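Local coordinates for calcium-binding EF hand family protein (Arabidopsis thaliana, PDB 6YIG) that binds calcium through its N-terminal EH domain, the part present here, and probably serves as a protein adaptor in endocytosis, at residues A[21-26]-A[30-35]; A[49-54]-A[60-65]; A[40-45]-A[72-77]; A[14-19]-A[101-106]. One frame throughout, in Å; residues are numbered along the deposited sequence. Where two conformers were deposited one is given.

Contact 1 (A[21-26]-A[30-35]); sequences DLDGDG and GAEAVG. With CA (calcium ion), chain B.
Glu32 reaches out of helix 30-37 to meet Asp21 and Asp23 of the 21-26 loop around a shared calcium ion. Metal coordination carries most of the contact. Both carboxylate oxygens of Glu32 bind, OE1 at 2.4 Å and OE2 at 2.6 Å from the calcium, whereas each aspartate gives one oxygen, with Asp21 OD1 2.3 Å from the ion and OD1 of Asp23 and Asp25 at similar range. The extended chain of Glu32 (chi2 171°) delivers its carboxylate at full length. It runs alongside Asp21 with the two carboxylate planes 71° apart, while Asp23 crosses it at about a right angle. The cation probably offsets the repulsion between like-charged oxygens: Asp23 OD1 and Glu32 OE2, both metal-bound, are 3.1 Å apart.

A water and the carbonyl oxygen of Arg27 bring the ligands to seven. This is the calcium-loaded EF-hand loop, in which Asp21 opens the loop and Glu32, its twelfth residue, binds through both oxygens.

Hydrogen bonds then fix the ligands. Glu32 OE2 takes a weak bond from Asp23 N at 3.4 Å, and OE1 accepts from Ser29 N. In an Asx turn, Asp25 N donates to Asp23 OD1 over 3.2 Å, coming from above the carboxylate plane. The Asp21 carboxylate is held against rotation at its other oxygen, since Gly26 N reaches the syn side of OD2 at 2.9 Å. The bound water, as donor, meets Asp25 OD2 at 2.8 Å and Asp23 OD2 more weakly.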
loop_
_atom_site.group_PDB
_atom_site.type_symbol
_atom_site.label_atom_id
_atom_site.label_comp_id
_atom_site.label_asym_id
_atom_site.label_seq_id
_atom_site.Cartn_x
_atom_site.Cartn_y
_atom_site.Cartn_z
ATOM N N ASP A 21 2.352 -11.002 3.309
ATOM C CA ASP A 21 1.383 -12.100 3.269
ATOM C C ASP A 21 1.886 -13.258 4.122
ATOM O O ASP A 21 2.336 -14.288 3.638
ATOM C CB ASP A 21 1.138 -12.542 1.836
ATOM C CG ASP A 21 0.093 -13.615 1.749
ATOM O OD1 ASP A 21 -0.658 -13.787 2.744
ATOM O OD2 ASP A 21 0.059 -14.317 0.699
ATOM N N LEU A 22 1.758 -13.104 5.433
ATOM C CA LEU A 22 2.431 -14.020 6.346
ATOM C C LEU A 22 1.943 -15.456 6.202
ATOM O O LEU A 22 2.699 -16.390 6.482
ATOM C CB LEU A 22 2.239 -13.554 7.788
ATOM C CG LEU A 22 2.775 -12.161 8.136
ATOM C CD1 LEU A 22 2.407 -11.876 9.579
ATOM C CD2 LEU A 22 4.252 -12.061 7.903
ATOM N N ASP A 23 0.683 -15.654 5.818
ATOM C CA ASP A 23 0.151 -17.004 5.703
ATOM C C ASP A 23 0.145 -17.517 4.274
ATOM O O ASP A 23 -0.261 -18.660 4.051
ATOM C CB ASP A 23 -1.261 -17.139 6.303
ATOM C CG ASP A 23 -2.305 -16.233 5.666
ATOM O OD1 ASP A 23 -2.055 -15.554 4.672
ATOM O OD2 ASP A 23 -3.432 -16.162 6.256
ATOM N N GLY A 24 0.609 -16.729 3.318
ATOM C CA GLY A 24 0.685 -17.215 1.949
ATOM C C GLY A 24 -0.635 -17.475 1.260
ATOM O O GLY A 24 -0.655 -18.188 0.239
ATOM N N ASP A 25 -1.735 -16.916 1.759
ATOM C CA ASP A 25 -3.026 -17.186 1.133
ATOM C C ASP A 25 -3.290 -16.269 -0.049
ATOM O O ASP A 25 -4.347 -16.393 -0.676
ATOM C CB ASP A 25 -4.159 -17.100 2.163
ATOM C CG ASP A 25 -4.510 -15.704 2.562
ATOM O OD1 ASP A 25 -3.702 -14.780 2.339
ATOM O OD2 ASP A 25 -5.608 -15.527 3.157
ATOM N N GLY A 26 -2.320 -15.443 -0.430
ATOM C CA GLY A 26 -2.424 -14.606 -1.607
ATOM C C GLY A 26 -3.235 -13.360 -1.399
ATOM O O GLY A 26 -3.558 -12.677 -2.377
ATOM N N GLY A 30 -6.440 -7.590 7.194
ATOM C CA GLY A 30 -6.298 -6.410 8.046
ATOM C C GLY A 30 -5.134 -6.522 9.016
ATOM O O GLY A 30 -4.344 -5.592 9.169
ATOM N N ALA A 31 -5.023 -7.663 9.704
ATOM C CA ALA A 31 -3.949 -7.841 10.676
ATOM C C ALA A 31 -2.592 -7.824 10.008
ATOM O O ALA A 31 -1.610 -7.304 10.560
ATOM C CB ALA A 31 -4.142 -9.156 11.434
ATOM N N GLU A 32 -2.496 -8.455 8.843
ATOM C CA GLU A 32 -1.244 -8.450 8.099
ATOM C C GLU A 32 -0.861 -7.032 7.703
ATOM O O GLU A 32 0.317 -6.675 7.738
ATOM C CB GLU A 32 -1.377 -9.352 6.874
ATOM C CG GLU A 32 -1.323 -10.844 7.209
ATOM C CD GLU A 32 -1.669 -11.759 6.058
ATOM O OE1 GLU A 32 -2.207 -11.281 5.035
ATOM O OE2 GLU A 32 -1.401 -12.978 6.190
ATOM N N ALA A 33 -1.838 -6.214 7.312
ATOM C CA ALA A 33 -1.555 -4.826 6.949
ATOM C C ALA A 33 -1.144 -4.010 8.162
ATOM O O ALA A 33 -0.215 -3.196 8.084
ATOM C CB ALA A 33 -2.764 -4.189 6.282
ATOM N N VAL A 34 -1.813 -4.208 9.301
ATOM C CA VAL A 34 -1.419 -3.482 10.497
ATOM C C VAL A 34 0.041 -3.777 10.807
ATOM O O VAL A 34 0.832 -2.863 11.042
ATOM C CB VAL A 34 -2.330 -3.829 11.687
ATOM C CG1 VAL A 34 -1.685 -3.337 12.997
ATOM C CG2 VAL A 34 -3.725 -3.257 11.499
ATOM N N GLY A 35 0.432 -5.054 10.743
ATOM C CA GLY A 35 1.783 -5.409 11.141
ATOM C C GLY A 35 2.813 -4.900 10.159
ATOM O O GLY A 35 3.872 -4.407 10.554
HETATM CA CA CA B . -2.572 -13.405 3.905
HETATM O O HOH W 1 -4.772 -13.390 4.784
#

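Contact 2 (A[49-54]-A[60-65]); sequences QIWSLS and GFLDRQ. With NA (sodium ion), chain C.
The Trp51 indole carries Leu62 on one face and Gly60 at its edge. Leu62 CD2 makes a CH-pi contact, 4.2 Å from the centroid of the Trp51 six-membered ring and 24° off its normal. Leu62 CG sits lower and outside the rim, 3.5 Å from Trp51 CZ3. Gly60 O sits in the ring plane, 3.6 Å from Trp51 CH2. On the side of that plane away from Leu62 CD2, Gly30 N and Ala33 CB approach obliquely. Trp51 CG stands opposite its own backbone N (chi1 170°), which carries the six-membered ring to Gly60 O and the Leu62 side chain. An alanine here is likely to leave Leu62 without its aromatic platform and open a gap beside Gly60.

The same methyl, Leu62 CD2, also touches the end of helix 44-54, 3.7 Å from Ser54 C. Ser54 OG is turned back to donate to Ile50 O at 2.8 Å, above the carbonyl plane.

Phe61 O binds a sodium ion at 2.3 Å, alongside Asp55, Ser57, Ser59 and two waters, in a loop placed like that of an EF-hand. Leu62 bonds through its backbone to Ile28, pairing strands 28-29 and 61-62 as in paired EF-hands, while Ile50 packs on helix 64-78.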
loop_
_atom_site.group_PDB
_atom_site.type_symbol
_atom_site.label_atom_id
_atom_site.label_comp_id
_atom_site.label_asym_id
_atom_site.label_seq_id
_atom_site.Cartn_x
_atom_site.Cartn_y
_atom_site.Cartn_z
ATOM N N GLN A 49 -6.869 5.581 6.554
ATOM C CA GLN A 49 -7.439 6.120 5.325
ATOM C C GLN A 49 -6.944 5.345 4.112
ATOM O O GLN A 49 -7.718 5.075 3.194
ATOM C CB GLN A 49 -7.109 7.607 5.192
ATOM C CG GLN A 49 -7.797 8.302 4.031
ATOM C CD GLN A 49 -7.653 9.832 4.089
ATOM O OE1 GLN A 49 -6.877 10.419 3.342
ATOM N NE2 GLN A 49 -8.407 10.469 4.968
ATOM N N ILE A 50 -5.668 4.950 4.115
ATOM C CA ILE A 50 -5.118 4.151 3.023
ATOM C C ILE A 50 -5.786 2.786 2.962
ATOM O O ILE A 50 -6.166 2.328 1.882
ATOM C CB ILE A 50 -3.587 4.049 3.177
ATOM C CG1 ILE A 50 -2.956 5.403 2.846
ATOM C CG2 ILE A 50 -3.015 2.978 2.280
ATOM C CD1 ILE A 50 -1.532 5.536 3.181
ATOM N N TRP A 51 -5.992 2.143 4.116
ATOM C CA TRP A 51 -6.651 0.843 4.135
ATOM C C TRP A 51 -8.058 0.954 3.562
ATOM O O TRP A 51 -8.463 0.153 2.715
ATOM C CB TRP A 51 -6.686 0.289 5.574
ATOM C CG TRP A 51 -7.565 -0.939 5.661
ATOM C CD1 TRP A 51 -8.884 -0.980 6.016
ATOM C CD2 TRP A 51 -7.205 -2.278 5.307
ATOM N NE1 TRP A 51 -9.357 -2.260 5.938
ATOM C CE2 TRP A 51 -8.346 -3.078 5.499
ATOM C CE3 TRP A 51 -6.022 -2.882 4.880
ATOM C CZ2 TRP A 51 -8.341 -4.446 5.268
ATOM C CZ3 TRP A 51 -6.020 -4.232 4.666
ATOM C CH2 TRP A 51 -7.172 -5.002 4.838
ATOM N N SER A 52 -8.824 1.943 4.040
ATOM C CA SER A 52 -10.193 2.144 3.567
ATOM C C SER A 52 -10.228 2.319 2.055
ATOM O O SER A 52 -11.049 1.696 1.363
ATOM C CB SER A 52 -10.797 3.360 4.279
ATOM O OG SER A 52 -12.114 3.646 3.834
ATOM N N LEU A 53 -9.304 3.114 1.520
ATOM C CA LEU A 53 -9.293 3.405 0.096
ATOM C C LEU A 53 -8.873 2.199 -0.722
ATOM O O LEU A 53 -9.241 2.083 -1.899
ATOM C CB LEU A 53 -8.320 4.540 -0.201
ATOM C CG LEU A 53 -8.728 5.894 0.345
ATOM C CD1 LEU A 53 -7.519 6.819 0.285
ATOM C CD2 LEU A 53 -9.860 6.505 -0.469
ATOM N N SER A 54 -8.108 1.308 -0.112
ATOM C CA SER A 54 -7.499 0.196 -0.833
ATOM C C SER A 54 -8.373 -1.043 -0.848
ATOM O O SER A 54 -8.285 -1.842 -1.787
ATOM C CB SER A 54 -6.149 -0.171 -0.202
ATOM O OG SER A 54 -5.235 0.902 -0.331
ATOM N N GLY A 60 -12.300 -6.929 3.650
ATOM C CA GLY A 60 -11.350 -7.142 4.718
ATOM C C GLY A 60 -10.020 -7.681 4.260
ATOM O O GLY A 60 -9.148 -7.961 5.093
ATOM N N PHE A 61 -9.841 -7.853 2.961
ATOM C CA PHE A 61 -8.606 -8.364 2.416
ATOM C C PHE A 61 -8.215 -7.521 1.215
ATOM O O PHE A 61 -9.076 -7.038 0.474
ATOM C CB PHE A 61 -8.740 -9.815 1.953
ATOM C CG PHE A 61 -9.070 -10.772 3.050
ATOM C CD1 PHE A 61 -10.380 -11.002 3.410
ATOM C CD2 PHE A 61 -8.062 -11.420 3.735
ATOM C CE1 PHE A 61 -10.679 -11.870 4.419
ATOM C CE2 PHE A 61 -8.349 -12.287 4.745
ATOM C CZ PHE A 61 -9.662 -12.516 5.087
ATOM N N LEU A 62 -6.922 -7.369 1.021
ATOM C CA LEU A 62 -6.381 -6.720 -0.163
ATOM C C LEU A 62 -5.817 -7.768 -1.109
ATOM O O LEU A 62 -5.014 -8.608 -0.698
ATOM C CB LEU A 62 -5.273 -5.745 0.188
ATOM C CG LEU A 62 -5.587 -4.711 1.272
ATOM C CD1 LEU A 62 -4.340 -3.852 1.486
ATOM C CD2 LEU A 62 -6.805 -3.875 0.941
ATOM N N ASP A 63 -6.222 -7.713 -2.378
ATOM C CA ASP A 63 -5.508 -8.514 -3.356
ATOM C C ASP A 63 -4.221 -7.792 -3.767
ATOM O O ASP A 63 -3.835 -6.764 -3.196
ATOM C CB ASP A 63 -6.417 -8.854 -4.540
ATOM C CG ASP A 63 -6.876 -7.652 -5.299
ATOM O OD1 ASP A 63 -6.302 -6.572 -5.147
ATOM O OD2 ASP A 63 -7.841 -7.787 -6.093
ATOM N N ARG A 64 -3.520 -8.357 -4.741
ATOM C CA ARG A 64 -2.233 -7.793 -5.136
ATOM C C ARG A 64 -2.387 -6.355 -5.607
ATOM O O ARG A 64 -1.633 -5.464 -5.204
ATOM C CB ARG A 64 -1.614 -8.651 -6.236
ATOM C CG ARG A 64 -0.247 -8.200 -6.672
ATOM C CD ARG A 64 0.283 -9.075 -7.808
ATOM N NE ARG A 64 0.405 -10.470 -7.400
ATOM C CZ ARG A 64 1.502 -11.009 -6.877
ATOM N NH1 ARG A 64 2.589 -10.268 -6.682
ATOM N NH2 ARG A 64 1.516 -12.299 -6.554
ATOM N N GLN A 65 -3.329 -6.128 -6.520
ATOM C CA GLN A 65 -3.543 -4.780 -7.030
ATOM C C GLN A 65 -3.841 -3.827 -5.885
ATOM O O GLN A 65 -3.302 -2.714 -5.826
ATOM C CB GLN A 65 -4.688 -4.792 -8.043
ATOM C CG GLN A 65 -5.046 -3.438 -8.573
ATOM C CD GLN A 65 -6.408 -3.428 -9.246
ATOM O OE1 GLN A 65 -7.447 -3.349 -8.579
ATOM N NE2 GLN A 65 -6.409 -3.516 -10.571
HETATM NA NA NA C . -11.046 -6.584 -0.549
HETATM O O HOH W 2 -10.788 -8.946 -1.700
HETATM O O HOH W 3 -10.703 -5.435 -2.472
#

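Contact 3 (A[40-45]-A[72-77]); sequences SGLSKQ and RLVTVA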
loop_
_atom_site.group_PDB
_atom_site.type_symbol
_atom_site.label_atom_id
_atom_site.label_comp_id
_atom_site.label_asym_id
_atom_site.label_seq_id
_atom_site.Cartn_x
_atom_site.Cartn_y
_atom_site.Cartn_z
ATOM N N SER A 40 6.185 1.733 8.370
ATOM C CA SER A 40 6.063 2.797 7.392
ATOM C C SER A 40 6.362 4.189 7.927
ATOM O O SER A 40 6.553 5.107 7.120
ATOM C CB SER A 40 4.642 2.831 6.826
ATOM O OG SER A 40 3.756 3.315 7.796
ATOM N N GLY A 41 6.354 4.376 9.238
ATOM C CA GLY A 41 6.541 5.702 9.798
ATOM C C GLY A 41 5.360 6.634 9.696
ATOM O O GLY A 41 5.475 7.806 10.080
ATOM N N LEU A 42 4.218 6.154 9.231
ATOM C CA LEU A 42 3.028 6.963 9.064
ATOM C C LEU A 42 2.100 6.863 10.274
ATOM O O LEU A 42 2.117 5.894 11.035
ATOM C CB LEU A 42 2.267 6.535 7.818
ATOM C CG LEU A 42 3.025 6.646 6.488
ATOM C CD1 LEU A 42 2.113 6.186 5.341
ATOM C CD2 LEU A 42 3.530 8.055 6.241
ATOM N N SER A 43 1.272 7.891 10.429
ATOM C CA SER A 43 0.286 7.921 11.488
ATOM C C SER A 43 -0.781 6.854 11.282
ATOM O O SER A 43 -1.071 6.432 10.155
ATOM C CB SER A 43 -0.361 9.303 11.549
ATOM O OG SER A 43 -1.293 9.446 10.510
ATOM N N LYS A 44 -1.393 6.436 12.391
ATOM C CA LYS A 44 -2.489 5.485 12.287
ATOM C C LYS A 44 -3.666 6.084 11.528
ATOM O O LYS A 44 -4.383 5.354 10.842
ATOM C CB LYS A 44 -2.920 5.005 13.673
ATOM C CG LYS A 44 -1.773 4.428 14.499
ATOM C CD LYS A 44 -1.132 3.214 13.850
ATOM C CE LYS A 44 0.074 2.718 14.643
ATOM N NZ LYS A 44 1.351 2.902 13.903
ATOM N N GLN A 45 -3.866 7.404 11.610
ATOM C CA GLN A 45 -4.951 8.025 10.866
ATOM C C GLN A 45 -4.740 7.882 9.369
ATOM O O GLN A 45 -5.669 7.550 8.628
ATOM C CB GLN A 45 -5.073 9.513 11.231
ATOM C CG GLN A 45 -5.582 9.743 12.616
ATOM C CD GLN A 45 -4.471 10.011 13.605
ATOM O OE1 GLN A 45 -3.340 9.500 13.479
ATOM N NE2 GLN A 45 -4.786 10.817 14.615
ATOM N N ARG A 72 1.572 2.422 -2.974
ATOM C CA ARG A 72 1.721 3.689 -3.677
ATOM C C ARG A 72 1.231 4.845 -2.824
ATOM O O ARG A 72 1.867 5.899 -2.773
ATOM C CB ARG A 72 0.967 3.660 -5.010
ATOM C CG ARG A 72 1.535 2.695 -6.010
ATOM C CD ARG A 72 0.741 2.656 -7.321
ATOM N NE ARG A 72 1.398 1.726 -8.242
ATOM C CZ ARG A 72 1.000 0.475 -8.471
ATOM N NH1 ARG A 72 -0.097 -0.015 -7.924
ATOM N NH2 ARG A 72 1.713 -0.293 -9.269
ATOM N N LEU A 73 0.089 4.678 -2.170
ATOM C CA LEU A 73 -0.408 5.736 -1.300
ATOM C C LEU A 73 0.541 5.966 -0.138
ATOM O O LEU A 73 0.709 7.114 0.304
ATOM C CB LEU A 73 -1.799 5.382 -0.822
ATOM C CG LEU A 73 -2.875 5.417 -1.895
ATOM C CD1 LEU A 73 -4.183 4.841 -1.364
ATOM C CD2 LEU A 73 -3.077 6.821 -2.445
ATOM N N VAL A 74 1.140 4.896 0.401
ATOM C CA VAL A 74 2.145 5.053 1.451
ATOM C C VAL A 74 3.331 5.875 0.955
ATOM O O VAL A 74 3.815 6.771 1.656
ATOM C CB VAL A 74 2.581 3.691 2.016
ATOM C CG1 VAL A 74 3.851 3.823 2.841
ATOM C CG2 VAL A 74 1.454 3.079 2.822
ATOM N N THR A 75 3.819 5.612 -0.250
ATOM C CA THR A 75 4.894 6.446 -0.781
ATOM C C THR A 75 4.492 7.911 -0.848
ATOM O O THR A 75 5.267 8.801 -0.468
ATOM C CB THR A 75 5.301 5.945 -2.166
ATOM O OG1 THR A 75 5.790 4.620 -1.998
ATOM C CG2 THR A 75 6.378 6.842 -2.794
ATOM N N VAL A 76 3.300 8.202 -1.375
ATOM C CA VAL A 76 2.866 9.596 -1.441
ATOM C C VAL A 76 2.838 10.209 -0.045
ATOM O O VAL A 76 3.312 11.331 0.164
ATOM C CB VAL A 76 1.501 9.690 -2.148
ATOM C CG1 VAL A 76 0.975 11.107 -2.094
ATOM C CG2 VAL A 76 1.630 9.194 -3.585
ATOM N N ALA A 77 2.310 9.473 0.940
ATOM C CA ALA A 77 2.283 9.999 2.307
ATOM C C ALA A 77 3.687 10.176 2.875
ATOM O O ALA A 77 3.932 11.118 3.648
ATOM C CB ALA A 77 1.448 9.090 3.203
#
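Leu42 lays both its methyl groups against the beta carbon of Ala77, with CD1 at 3.7 Å and CD2 at 3.8 Å from Ala77 CB. It belongs to the linker of the EH domain that joins helix 30-37, the last of the calcium-binding EF-hand, to helix 44-54, and here that linker packs on helix 64-78. Val74 and Ala77 stand three residues apart, hence on one side of the helix, and Leu42 bridges them: its CD1 also lies 3.9 Å from Val74 CG1 and 4.1 Å from Val74 CG2, the two side chains crossing at a slant. The torsions explain the reach, because with CG anti to the carbonyl carbon (chi1 -60°) and an extended second torsion (chi2 -180°), CD1 is carried straight to the helix. The backbones stay well apart, Leu42 CA and Ala77 CA being 7.4 Å from each other, so the interval is filled by side chains. Cutting Leu42 back to a serine is likely to uncover Ala77 CB and take the linker's contact from Val74 CG2, with Ser40 still touching CG1.

That remaining apolar touch comes from Ser40 CB, 4.2 Å from Val74 CG1, a methyl that Pro103 also meets. Polar groups fix the linker around this patch. Ser40 O is bonded by Gln78 NE2, and Ser43, at the N-cap of helix 44-54, bonds through OG to Val46 N. Ser40 OG is hydrogen-bonded to Phe37 O and closes an ST turn, accepting from Leu42 N at 3.2 Å with an N-H...O angle of 160°.

Contact 4 (A[14-19]-A[101-106]); sequences EAYFKR and PPPKIN
The proline-rich C-terminal tail of the EH domain folds back here on helix 12-20, and Tyr16 meets it at Pro103 and Ile105. With CG anti to the carbonyl carbon (chi1 -81°), the Tyr16 ring is sent out from the helix to the tail, whose backbone grips the phenol oxygen. Tyr16 OH donates to Pro103 O over 2.8 Å, tilted 30° from the carbonyl plane, and accepts a weak bond from Ile105 N at 3.3 Å. A water near the ring plane adds a long, weak bond to the hydroxyl, but is anchored more firmly by donating to Ile105 O at 2.7 Å.

The tail thus binds the hydroxyl on both sides of Lys104 in the sequence, with no regular helix or strand of its own. It touches several elements of the domain: Pro102 packs on Phe13 of helix 12-20, Lys104 O takes a bond from Gln78 of helix 64-78, and Asn106 pairs through its backbone with Gly39, after helix 30-37.

Apolar contacts meet one face and the CE2 side of the ring. Ile105 CG1 comes over the face in a CH-pi contact, 4.1 Å from the centroid of the Tyr16 ring and 24° off its normal, offset so that CZ is its nearest ring atom at 3.7 Å. Tyr16 CE2 meets Pro103 CD at 4.0 Å, the two side chains sliding past each other in opposite directions. Pro102 CB approaches CE2 more loosely at 4.3 Å. Tyr16 also meets the ring of Phe36, from helix 30-37, with the planes steeply inclined.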
loop_
_atom_site.group_PDB
_atom_site.type_symbol
_atom_site.label_atom_id
_atom_site.label_comp_id
_atom_site.label_asym_id
_atom_site.label_seq_id
_atom_site.Cartn_x
_atom_site.Cartn_y
_atom_site.Cartn_z
ATOM N N GLU A 14 6.247 -6.592 -5.488
ATOM C CA GLU A 14 6.024 -8.011 -5.246
ATOM C C GLU A 14 6.750 -8.487 -3.992
ATOM O O GLU A 14 6.217 -9.300 -3.222
ATOM C CB GLU A 14 6.466 -8.823 -6.463
ATOM C CG GLU A 14 6.274 -10.324 -6.252
ATOM C CD GLU A 14 6.544 -11.142 -7.495
ATOM O OE1 GLU A 14 7.353 -10.705 -8.344
ATOM O OE2 GLU A 14 5.949 -12.235 -7.610
ATOM N N ALA A 15 7.984 -8.015 -3.773
ATOM C CA ALA A 15 8.725 -8.433 -2.594
ATOM C C ALA A 15 7.997 -8.015 -1.326
ATOM O O ALA A 15 7.923 -8.783 -0.365
ATOM C CB ALA A 15 10.130 -7.839 -2.628
ATOM N N TYR A 16 7.444 -6.803 -1.312
ATOM C CA TYR A 16 6.687 -6.356 -0.151
ATOM C C TYR A 16 5.417 -7.183 0.030
ATOM O O TYR A 16 5.034 -7.497 1.151
ATOM C CB TYR A 16 6.332 -4.875 -0.287
ATOM C CG TYR A 16 7.407 -3.881 0.069
ATOM C CD1 TYR A 16 8.331 -4.128 1.076
ATOM C CD2 TYR A 16 7.474 -2.664 -0.571
ATOM C CE1 TYR A 16 9.299 -3.184 1.431
ATOM C CE2 TYR A 16 8.446 -1.718 -0.247
ATOM C CZ TYR A 16 9.355 -1.982 0.765
ATOM O OH TYR A 16 10.335 -1.080 1.138
ATOM N N PHE A 17 4.717 -7.498 -1.065
ATOM C CA PHE A 17 3.513 -8.326 -0.988
ATOM C C PHE A 17 3.831 -9.680 -0.363
ATOM O O PHE A 17 3.106 -10.156 0.517
ATOM C CB PHE A 17 2.938 -8.454 -2.415
ATOM C CG PHE A 17 1.619 -9.186 -2.534
ATOM C CD1 PHE A 17 0.495 -8.763 -1.863
ATOM C CD2 PHE A 17 1.497 -10.230 -3.433
ATOM C CE1 PHE A 17 -0.705 -9.406 -2.003
ATOM C CE2 PHE A 17 0.291 -10.885 -3.589
ATOM C CZ PHE A 17 -0.822 -10.472 -2.850
ATOM N N LYS A 18 4.924 -10.308 -0.805
ATOM C CA LYS A 18 5.319 -11.602 -0.254
ATOM C C LYS A 18 5.705 -11.485 1.215
ATOM O O LYS A 18 5.370 -12.365 2.015
ATOM C CB LYS A 18 6.474 -12.182 -1.076
ATOM C CG LYS A 18 6.081 -12.707 -2.455
ATOM C CD LYS A 18 7.322 -13.108 -3.263
ATOM N N ARG A 19 6.360 -10.383 1.615
ATOM C CA ARG A 19 6.701 -10.222 3.024
ATOM C C ARG A 19 5.454 -9.977 3.879
ATOM O O ARG A 19 5.370 -10.438 5.020
ATOM C CB ARG A 19 7.690 -9.075 3.244
ATOM C CG ARG A 19 8.230 -9.014 4.712
ATOM C CD ARG A 19 9.180 -10.184 5.052
ATOM N NE ARG A 19 9.496 -10.273 6.483
ATOM N N PRO A 101 6.992 5.405 -6.924
ATOM C CA PRO A 101 7.920 4.377 -6.439
ATOM C C PRO A 101 7.316 3.552 -5.316
ATOM O O PRO A 101 6.367 3.976 -4.641
ATOM C CB PRO A 101 9.118 5.184 -5.917
ATOM C CG PRO A 101 8.977 6.540 -6.472
ATOM C CD PRO A 101 7.514 6.772 -6.697
ATOM N N PRO A 102 7.858 2.365 -5.058
ATOM C CA PRO A 102 7.487 1.649 -3.848
ATOM C C PRO A 102 7.986 2.395 -2.622
ATOM O O PRO A 102 8.996 3.117 -2.684
ATOM C CB PRO A 102 8.183 0.286 -4.011
ATOM C CG PRO A 102 9.299 0.543 -4.912
ATOM C CD PRO A 102 8.913 1.685 -5.823
ATOM N N PRO A 103 7.315 2.246 -1.493
ATOM C CA PRO A 103 7.677 2.988 -0.284
ATOM C C PRO A 103 8.881 2.378 0.426
ATOM O O PRO A 103 9.424 1.338 0.028
ATOM C CB PRO A 103 6.398 2.880 0.558
ATOM C CG PRO A 103 5.849 1.511 0.176
ATOM C CD PRO A 103 6.122 1.393 -1.284
ATOM N N LYS A 104 9.316 3.070 1.482
ATOM C CA LYS A 104 10.350 2.576 2.386
ATOM C C LYS A 104 9.665 1.967 3.602
ATOM O O LYS A 104 8.942 2.665 4.316
ATOM C CB LYS A 104 11.291 3.707 2.810
ATOM C CG LYS A 104 12.080 4.298 1.656
ATOM C CD LYS A 104 13.104 3.290 1.117
ATOM C CE LYS A 104 14.029 3.896 0.056
ATOM N NZ LYS A 104 13.314 4.246 -1.209
ATOM N N ILE A 105 9.903 0.686 3.853
ATOM C CA ILE A 105 9.258 -0.026 4.947
ATOM C C ILE A 105 10.339 -0.675 5.795
ATOM O O ILE A 105 11.103 -1.509 5.292
ATOM C CB ILE A 105 8.262 -1.088 4.448
ATOM C CG1 ILE A 105 7.260 -0.478 3.484
ATOM C CG2 ILE A 105 7.546 -1.723 5.639
ATOM C CD1 ILE A 105 6.172 0.345 4.141
ATOM N N ASN A 106 10.402 -0.279 7.073
ATOM C CA ASN A 106 11.246 -0.954 8.061
ATOM C C ASN A 106 10.727 -2.372 8.299
ATOM O O ASN A 106 9.553 -2.563 8.613
ATOM C CB ASN A 106 11.234 -0.155 9.372
HETATM O O HOH W 4 12.595 -2.428 3.221
#

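All four contacts are partly buried. Contact 1 is the most peripheral, its centre about 12 Å from the centre of the chain, and the one built on charge: buried Glu32 and Asp21 share a metal with exposed Asp23. The centres of contacts 2, 3 and 4 lie about 7 to 8 Å from the chain centre and depend on apolar side chains, with no exposed touching residue in contacts 2 and 3; contact 4 adds hydrogen bonds to a tail backbone. Contacts 2 and 3 share helices 44-54 and 64-78, joining where Ile50 packs on Leu73 and Val74. Ala33 and Trp51 connect contacts 1 and 2. Contact 4 joins helix 12-20 to the C-terminal tail and touches contact 3, where Pro101 and Pro103 meet Thr75 and Val74.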